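Local coordinates for protein inorganic pyrophosphatase (Neisseria gonorrhoeae, PDB 5TEA) that probably hydrolyses inorganic pyrophosphate to two phosphate ions with the help of magnesium, working as a homohexamer of the PPase family, at residues A47-D52 with L89-F94; V102-D107 with A167-K172. One frame throughout, in Å; residues are numbered along the deposited sequence.

Contact 1 (A47-D52 with L89-F94)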
ATOM      1  N   ALA B  47     -29.060  -6.159  -6.183  1.00 35.87           N
ATOM      2  CA  ALA B  47     -28.567  -6.136  -4.807  1.00 38.88           C
ATOM      3  C   ALA B  47     -27.121  -6.630  -4.744  1.00 36.93           C
ATOM      4  O   ALA B  47     -26.787  -7.587  -4.046  1.00 39.84           O
ATOM      5  CB  ALA B  47     -29.467  -6.946  -3.870  1.00 42.78           C
ATOM      6  N   ALA B  48     -26.260  -5.938  -5.487  1.00 33.38           N
ATOM      7  CA  ALA B  48     -24.841  -6.269  -5.534  1.00 29.64           C
ATOM      8  C   ALA B  48     -24.077  -5.052  -6.033  1.00 30.50           C
ATOM      9  O   ALA B  48     -24.643  -4.158  -6.672  1.00 28.51           O
ATOM     10  CB  ALA B  48     -24.586  -7.494  -6.419  1.00 33.82           C
ATOM     11  N   PHE B  49     -22.783  -5.015  -5.716  1.00 21.58           N
ATOM     12  CA  PHE B  49     -21.935  -3.890  -6.089  1.00 19.68           C
ATOM     13  C   PHE B  49     -21.323  -4.155  -7.456  1.00 24.89           C
ATOM     14  O   PHE B  49     -20.743  -5.220  -7.694  1.00 23.72           O
ATOM     15  CB  PHE B  49     -20.831  -3.652  -5.054  1.00 18.30           C
ATOM     16  CG  PHE B  49     -21.358  -3.162  -3.736  1.00 22.06           C
ATOM     17  CD1 PHE B  49     -21.599  -1.817  -3.535  1.00 20.52           C
ATOM     18  CD2 PHE B  49     -21.643  -4.051  -2.716  1.00 24.16           C
ATOM     19  CE1 PHE B  49     -22.108  -1.359  -2.326  1.00 21.85           C
ATOM     20  CE2 PHE B  49     -22.144  -3.602  -1.503  1.00 20.30           C
ATOM     21  CZ  PHE B  49     -22.366  -2.249  -1.309  1.00 21.04           C
ATOM     22  N   GLN B  50     -21.448  -3.180  -8.347  1.00 20.68           N
ATOM     23  CA  GLN B  50     -21.038  -3.338  -9.733  1.00 20.43           C
ATOM     24  C   GLN B  50     -19.922  -2.361 -10.050  1.00 19.27           C
ATOM     25  O   GLN B  50     -20.041  -1.169  -9.764  1.00 21.86           O
ATOM     26  CB  GLN B  50     -22.219  -3.099 -10.673  1.00 27.85           C
ATOM     27  CG  GLN B  50     -21.844  -3.189 -12.138  1.00 29.31           C
ATOM     28  CD  GLN B  50     -23.045  -3.063 -13.029  1.00 34.41           C
ATOM     29  OE1 GLN B  50     -24.158  -2.867 -12.538  1.00 27.58           O
ATOM     30  NE2 GLN B  50     -22.841  -3.185 -14.351  1.00 28.18           N
ATOM     31  N   LEU B  51     -18.853  -2.853 -10.671  1.00 19.17           N
ATOM     32  CA  LEU B  51     -17.870  -1.948 -11.257  1.00 22.84           C
ATOM     33  C   LEU B  51     -18.418  -1.477 -12.599  1.00 21.14           C
ATOM     34  O   LEU B  51     -18.365  -2.207 -13.596  1.00 22.84           O
ATOM     35  CB  LEU B  51     -16.515  -2.624 -11.434  1.00 22.30           C
ATOM     36  CG  LEU B  51     -15.496  -1.594 -11.944  1.00 34.70           C
ATOM     37  CD1 LEU B  51     -14.203  -1.675 -11.188  1.00 36.63           C
ATOM     38  CD2 LEU B  51     -15.226  -1.744 -13.444  1.00 46.86           C
ATOM     39  N   ASP B  52     -18.935  -0.241 -12.626  1.00 22.87           N
ATOM     40  CA  ASP B  52     -19.475   0.309 -13.869  1.00 28.76           C
ATOM     41  C   ASP B  52     -18.374   0.554 -14.890  1.00 22.95           C
ATOM     42  O   ASP B  52     -18.557   0.275 -16.080  1.00 29.26           O
ATOM     43  CB  ASP B  52     -20.217   1.619 -13.602  1.00 24.55           C
ATOM     44  CG  ASP B  52     -21.504   1.423 -12.832  1.00 38.10           C
ATOM     45  OD1 ASP B  52     -22.030   0.294 -12.827  1.00 39.35           O
ATOM     46  OD2 ASP B  52     -21.992   2.410 -12.236  1.00 37.26           O
ATOM     47  N   LEU B  89     -12.284   3.557   3.368  1.00 16.95           N
ATOM     48  CA  LEU B  89     -13.240   2.533   3.759  1.00 21.90           C
ATOM     49  C   LEU B  89     -13.506   1.564   2.610  1.00 20.97           C
ATOM     50  O   LEU B  89     -13.582   1.970   1.449  1.00 21.12           O
ATOM     51  CB  LEU B  89     -14.540   3.216   4.204  1.00 24.85           C
ATOM     52  CG  LEU B  89     -15.515   2.453   5.084  1.00 36.12           C
ATOM     53  CD1 LEU B  89     -14.810   1.952   6.331  1.00 36.07           C
ATOM     54  CD2 LEU B  89     -16.725   3.335   5.440  1.00 28.30           C
ATOM     55  N   ALA B  90     -13.657   0.276   2.933  1.00 23.36           N
ATOM     56  CA  ALA B  90     -13.913  -0.730   1.902  1.00 22.82           C
ATOM     57  C   ALA B  90     -15.341  -0.662   1.354  1.00 20.67           C
ATOM     58  O   ALA B  90     -16.289  -0.282   2.049  1.00 17.94           O
ATOM     59  CB  ALA B  90     -13.655  -2.134   2.450  1.00 29.25           C
ATOM     60  N   THR B  91     -15.488  -1.082   0.097  1.00 18.09           N
ATOM     61  CA  THR B  91     -16.810  -1.245  -0.510  1.00 18.99           C
ATOM     62  C   THR B  91     -17.656  -2.220   0.299  1.00 23.21           C
ATOM     63  O   THR B  91     -17.194  -3.300   0.670  1.00 22.02           O
ATOM     64  CB  THR B  91     -16.682  -1.779  -1.947  1.00 20.87           C
ATOM     65  OG1 THR B  91     -15.962  -0.853  -2.769  1.00 18.89           O
ATOM     66  CG2 THR B  91     -18.060  -2.086  -2.558  1.00 22.03           C
ATOM     67  N   GLY B  92     -18.908  -1.852   0.561  1.00 16.96           N
ATOM     68  CA  GLY B  92     -19.878  -2.802   1.057  1.00 19.78           C
ATOM     69  C   GLY B  92     -20.196  -2.698   2.531  1.00 20.96           C
ATOM     70  O   GLY B  92     -21.136  -3.357   2.979  1.00 25.48           O
ATOM     71  N   VAL B  93     -19.459  -1.931   3.299  1.00 17.76           N
ATOM     72  CA  VAL B  93     -19.792  -1.764   4.711  0.70 19.80           C
ATOM     73  C   VAL B  93     -20.723  -0.569   4.852  1.00 20.39           C
ATOM     74  O   VAL B  93     -20.660   0.395   4.084  1.00 22.90           O
ATOM     75  CB  VAL B  93     -18.536  -1.591   5.596  0.70 23.91           C
ATOM     76  CG1 VAL B  93     -17.566  -2.755   5.406  0.70 24.20           C
ATOM     77  CG2 VAL B  93     -17.860  -0.258   5.329  0.70 14.81           C
ATOM     78  N   PHE B  94     -21.622  -0.641   5.827  1.00 21.07           N
ATOM     79  CA  PHE B  94     -22.482   0.487   6.141  1.00 23.98           C
ATOM     80  C   PHE B  94     -22.123   1.009   7.525  1.00 22.90           C
ATOM     81  O   PHE B  94     -21.479   0.320   8.318  1.00 19.95           O
ATOM     82  CB  PHE B  94     -23.964   0.111   6.063  1.00 21.55           C
ATOM     83  CG  PHE B  94     -24.475  -0.632   7.274  1.00 24.05           C
ATOM     84  CD1 PHE B  94     -24.352  -2.013   7.361  1.00 24.47           C
ATOM     85  CD2 PHE B  94     -25.083   0.045   8.315  1.00 26.91           C
ATOM     86  CE1 PHE B  94     -24.822  -2.703   8.472  1.00 27.90           C
ATOM     87  CE2 PHE B  94     -25.544  -0.644   9.439  1.00 27.69           C
ATOM     88  CZ  PHE B  94     -25.423  -2.013   9.505  1.00 28.21           C
TER
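A beta hairpin packing on a type II turn is the theme here: Phe49, on the second strand of the two-stranded hairpin 38-43/48-54 of this family I-type pyrophosphatase, rests its ring on Thr91 and Gly92, the two central residues of the turn from Ala90 to Val93. The turn belongs to the loop that leads into strand 94-107. The meeting is small and apolar, burying 121 Å² in all. CG2 of Thr91 sits over one face of the Phe49 ring, 3.9 Å from the ring centroid and 21° off its normal, a CH-pi contact displaced toward the CG and CD1 side. Thr91 CG2 stands anti to the backbone N, which sends the methyl over the ring, while OG1, on the branch beside the N, is hydrogen-bonded to the carbonyl O of Glu31; that bond fixes the rotation of the side chain and holds the methyl against the ring. Phe49 and Thr91 approach from opposite directions, and on the same side of the ring as the methyl its outer end, CE2 and CZ, meets the backbone of Gly92. There the turn has phi 104° and psi -10°, a conformation in which a CB would press on the preceding carbonyl O. With no side chain, Gly92 lets the ring come directly onto the main chain. Trp42 meets Phe49 edge-to-face, and Ile40 touches both Phe49 and Thr91. On the same strand as Phe49, Gln50 and Leu51 pair in a parallel ladder with a strand of a second subunit, so the sheet continues across that interface. At the outer end of the ring, Phe49 CZ lies 3.5 Å from Gly92 CA.

Contact 2 (V102-D107 with A167-K172)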
ATOM      1  N   VAL B 102     -23.594  19.767   2.645  1.00 16.23           N
ATOM      2  CA  VAL B 102     -24.018  19.255   1.340  1.00 15.37           C
ATOM      3  C   VAL B 102     -23.260  19.974   0.242  1.00 18.56           C
ATOM      4  O   VAL B 102     -23.065  21.194   0.295  1.00 20.87           O
ATOM      5  CB  VAL B 102     -25.547  19.357   1.140  1.00 16.14           C
ATOM      6  CG1 VAL B 102     -26.076  20.795   1.378  1.00 18.08           C
ATOM      7  CG2 VAL B 102     -25.966  18.792  -0.220  1.00 17.68           C
ATOM      8  N   MET B 103     -22.785  19.197  -0.735  1.00 15.16           N
ATOM      9  CA  MET B 103     -22.236  19.751  -1.961  1.00 13.45           C
ATOM     10  C   MET B 103     -23.379  19.836  -2.968  1.00 15.39           C
ATOM     11  O   MET B 103     -23.829  18.807  -3.474  1.00 17.36           O
ATOM     12  CB  MET B 103     -21.095  18.873  -2.482  1.00 15.82           C
ATOM     13  CG  MET B 103     -20.358  19.501  -3.638  1.00 17.93           C
ATOM     14  SD  MET B 103     -19.064  18.416  -4.273  1.00 21.04           S
ATOM     15  CE  MET B 103     -20.037  17.299  -5.275  1.00 19.21           C
ATOM     16  N   LYS B 104     -23.886  21.056  -3.223  1.00 14.77           N
ATOM     17  CA  LYS B 104     -24.907  21.233  -4.245  1.00 15.71           C
ATOM     18  C   LYS B 104     -24.266  21.110  -5.620  1.00 18.81           C
ATOM     19  O   LYS B 104     -23.301  21.817  -5.928  1.00 23.21           O
ATOM     20  CB  LYS B 104     -25.593  22.593  -4.110  1.00 16.59           C
ATOM     21  CG  LYS B 104     -26.360  22.745  -2.808  1.00 30.44           C
ATOM     22  CD  LYS B 104     -27.590  21.856  -2.780  1.00 33.48           C
ATOM     23  CE  LYS B 104     -28.655  22.366  -3.744  1.00 31.17           C
ATOM     24  NZ  LYS B 104     -29.947  21.631  -3.652  1.00 30.27           N
ATOM     25  N   PHE B 105     -24.815  20.234  -6.457  1.00 17.57           N
ATOM     26  CA  PHE B 105     -24.074  19.790  -7.631  1.00 19.00           C
ATOM     27  C   PHE B 105     -25.043  19.519  -8.767  1.00 20.77           C
ATOM     28  O   PHE B 105     -26.120  18.953  -8.563  1.00 21.07           O
ATOM     29  CB  PHE B 105     -23.262  18.539  -7.295  1.00 20.94           C
ATOM     30  CG  PHE B 105     -22.345  18.073  -8.391  1.00 17.80           C
ATOM     31  CD1 PHE B 105     -21.292  18.861  -8.824  1.00 17.53           C
ATOM     32  CD2 PHE B 105     -22.513  16.818  -8.947  1.00 19.41           C
ATOM     33  CE1 PHE B 105     -20.437  18.413  -9.839  1.00 21.25           C
ATOM     34  CE2 PHE B 105     -21.657  16.345  -9.948  1.00 21.04           C
ATOM     35  CZ  PHE B 105     -20.618  17.146 -10.390  1.00 20.82           C
ATOM     36  N   VAL B 106     -24.642  19.919  -9.966  1.00 20.13           N
ATOM     37  CA  VAL B 106     -25.416  19.682 -11.170  1.00 19.45           C
ATOM     38  C   VAL B 106     -24.561  18.831 -12.088  1.00 23.70           C
ATOM     39  O   VAL B 106     -23.390  19.152 -12.331  1.00 23.85           O
ATOM     40  CB  VAL B 106     -25.836  21.000 -11.843  1.00 22.06           C
ATOM     41  CG1 VAL B 106     -26.527  20.722 -13.172  1.00 25.35           C
ATOM     42  CG2 VAL B 106     -26.766  21.779 -10.900  1.00 21.25           C
ATOM     43  N   ASP B 107     -25.136  17.736 -12.565  1.00 19.58           N
ATOM     44  CA  ASP B 107     -24.436  16.746 -13.384  1.00 21.22           C
ATOM     45  C   ASP B 107     -25.347  16.455 -14.562  1.00 23.44           C
ATOM     46  O   ASP B 107     -26.459  15.947 -14.371  1.00 21.70           O
ATOM     47  CB  ASP B 107     -24.159  15.478 -12.569  1.00 27.93           C
ATOM     48  CG  ASP B 107     -23.261  14.480 -13.287  1.00 33.43           C
ATOM     49  OD1 ASP B 107     -23.107  14.551 -14.519  1.00 29.59           O
ATOM     50  OD2 ASP B 107     -22.709  13.597 -12.595  1.00 38.63           O
ATOM     51  N   ALA B 167     -25.430  21.732   7.427  1.00 19.34           N
ATOM     52  CA  ALA B 167     -26.122  20.491   7.758  1.00 18.03           C
ATOM     53  C   ALA B 167     -27.636  20.644   7.684  1.00 19.51           C
ATOM     54  O   ALA B 167     -28.338  19.676   7.357  1.00 20.49           O
ATOM     55  CB  ALA B 167     -25.713  19.995   9.147  1.00 25.38           C
ATOM     56  N   GLU B 168     -28.158  21.838   7.974  1.00 22.78           N
ATOM     57  CA  GLU B 168     -29.607  22.007   7.909  1.00 21.46           C
ATOM     58  C   GLU B 168     -30.098  21.964   6.465  1.00 24.87           C
ATOM     59  O   GLU B 168     -31.106  21.309   6.173  1.00 24.43           O
ATOM     60  CB  GLU B 168     -30.028  23.292   8.615  1.00 28.86           C
ATOM     61  CG  GLU B 168     -29.948  23.197  10.159  1.00 37.79           C
ATOM     62  CD  GLU B 168     -30.609  21.926  10.728  1.00 41.55           C
ATOM     63  OE1 GLU B 168     -29.908  21.132  11.397  1.00 41.44           O
ATOM     64  OE2 GLU B 168     -31.828  21.722  10.506  1.00 39.37           O
ATOM     65  N   GLU B 169     -29.384  22.620   5.540  1.00 25.06           N
ATOM     66  CA  GLU B 169     -29.717  22.458   4.125  1.00 27.15           C
ATOM     67  C   GLU B 169     -29.554  21.005   3.683  1.00 24.88           C
ATOM     68  O   GLU B 169     -30.364  20.496   2.894  1.00 23.71           O
ATOM     69  CB  GLU B 169     -28.868  23.382   3.236  1.00 26.23           C
ATOM     70  CG  GLU B 169     -29.291  23.311   1.746  1.00 30.22           C
ATOM     71  CD  GLU B 169     -28.532  24.256   0.807  1.00 33.15           C
ATOM     72  OE1 GLU B 169     -28.918  24.349  -0.382  1.00 32.93           O
ATOM     73  OE2 GLU B 169     -27.564  24.911   1.239  1.00 33.19           O
ATOM     74  N   ALA B 170     -28.507  20.324   4.164  1.00 22.25           N
ATOM     75  CA  ALA B 170     -28.322  18.912   3.819  1.00 20.17           C
ATOM     76  C   ALA B 170     -29.496  18.066   4.297  1.00 23.42           C
ATOM     77  O   ALA B 170     -29.957  17.171   3.582  1.00 19.73           O
ATOM     78  CB  ALA B 170     -27.012  18.386   4.405  1.00 19.07           C
ATOM     79  N   LYS B 171     -30.018  18.353   5.493  1.00 20.92           N
ATOM     80  CA  LYS B 171     -31.174  17.611   5.990  1.00 17.65           C
ATOM     81  C   LYS B 171     -32.395  17.820   5.107  1.00 21.12           C
ATOM     82  O   LYS B 171     -33.188  16.894   4.901  1.00 19.76           O
ATOM     83  CB  LYS B 171     -31.494  18.028   7.421  1.00 18.80           C
ATOM     84  CG  LYS B 171     -30.501  17.505   8.435  1.00 25.77           C
ATOM     85  CD  LYS B 171     -30.818  18.043   9.824  1.00 30.98           C
ATOM     86  CE  LYS B 171     -29.676  17.783  10.799  1.00 40.17           C
ATOM     87  NZ  LYS B 171     -29.932  18.450  12.112  1.00 42.65           N
ATOM     88  N   LYS B 172     -32.592  19.040   4.614  1.00 24.96           N
ATOM     89  CA  LYS B 172     -33.739  19.284   3.754  1.00 23.49           C
ATOM     90  C   LYS B 172     -33.634  18.463   2.477  1.00 21.73           C
ATOM     91  O   LYS B 172     -34.622  17.872   2.024  1.00 24.35           O
ATOM     92  CB  LYS B 172     -33.848  20.775   3.448  1.00 26.96           C
ATOM     93  CG  LYS B 172     -35.019  21.134   2.548  1.00 39.31           C
ATOM     94  CD  LYS B 172     -35.076  22.632   2.295  1.00 57.66           C
ATOM     95  CE  LYS B 172     -33.822  23.110   1.573  1.00 72.93           C
ATOM     96  NZ  LYS B 172     -33.606  22.397   0.275  1.00 79.53           N
TER
HETATM   97  O   HOH W   1     -30.972  22.878  -1.377  1.00 44.40           O
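Val102 opens the contact by setting its side chain against Ala170 of helix 167-183, where this C-terminal helix crosses strand 94-107 of the central mixed sheet. The short axes pass 8.5 Å apart at 60°. Val102 CB is 3.7 Å from Ala170 CB, and the CG1 branch, placed between the backbone N and the carbonyl carbon (chi1 54°), runs alongside the helix backbone to 3.7 Å from Ala170 N. The small alanine lets the helix come close, with the two CA atoms of Val102 and Ala170 only 5.0 Å apart. CG1 also touches CG of Glu169, at 4.1 Å. Two residues on, Lys104 bends at chi2 and chi3 and folds its aliphatic part beside the carboxylate of Glu169, with CD 3.7 Å from Glu169 OE1. Its charged end does not close a direct salt bridge: Lys104 NZ and Glu169 OE1 are 4.4 Å apart, and a water spans them. This water donates to Glu169 OE1 at 2.7 Å and accepts from the ammonium groups of Lys104 and Lys172, gathering three charged side chains at one point; the Glu169 carboxylate probably eases the proximity of the two ammonium groups. Lys104 NZ has a stronger partner in Asp113, with which it forms a salt bridge. Residues 102-105 are bonded to strand 110-119 on one edge and to strand 159-165 on the other, and Met103 packs on helix 137-149, while strand 159-165 runs almost directly into helix 167-183.

Following the chain from its N terminus, the hairpin 38-43/48-54 comes first, and contact 1 closes a loop of 36 residues from its second strand to the turn ahead of strand 94-107. That loop carries Tyr65 and Asp73, Asp77, Glu78 and Asp80 of the calcium site; the fifth, Asp112, lies in the second loop, of 59 residues, which contact 2 closes from strand 94-107 through strand 110-119, helix 137-149 and strand 159-165. The two contacts are in series, neither nested nor crossed, on opposite sides of the chain's centre, with centres 23 Å apart. One ties the hairpin to the loop leading into strand 94-107, the other that strand to the C-terminal helix.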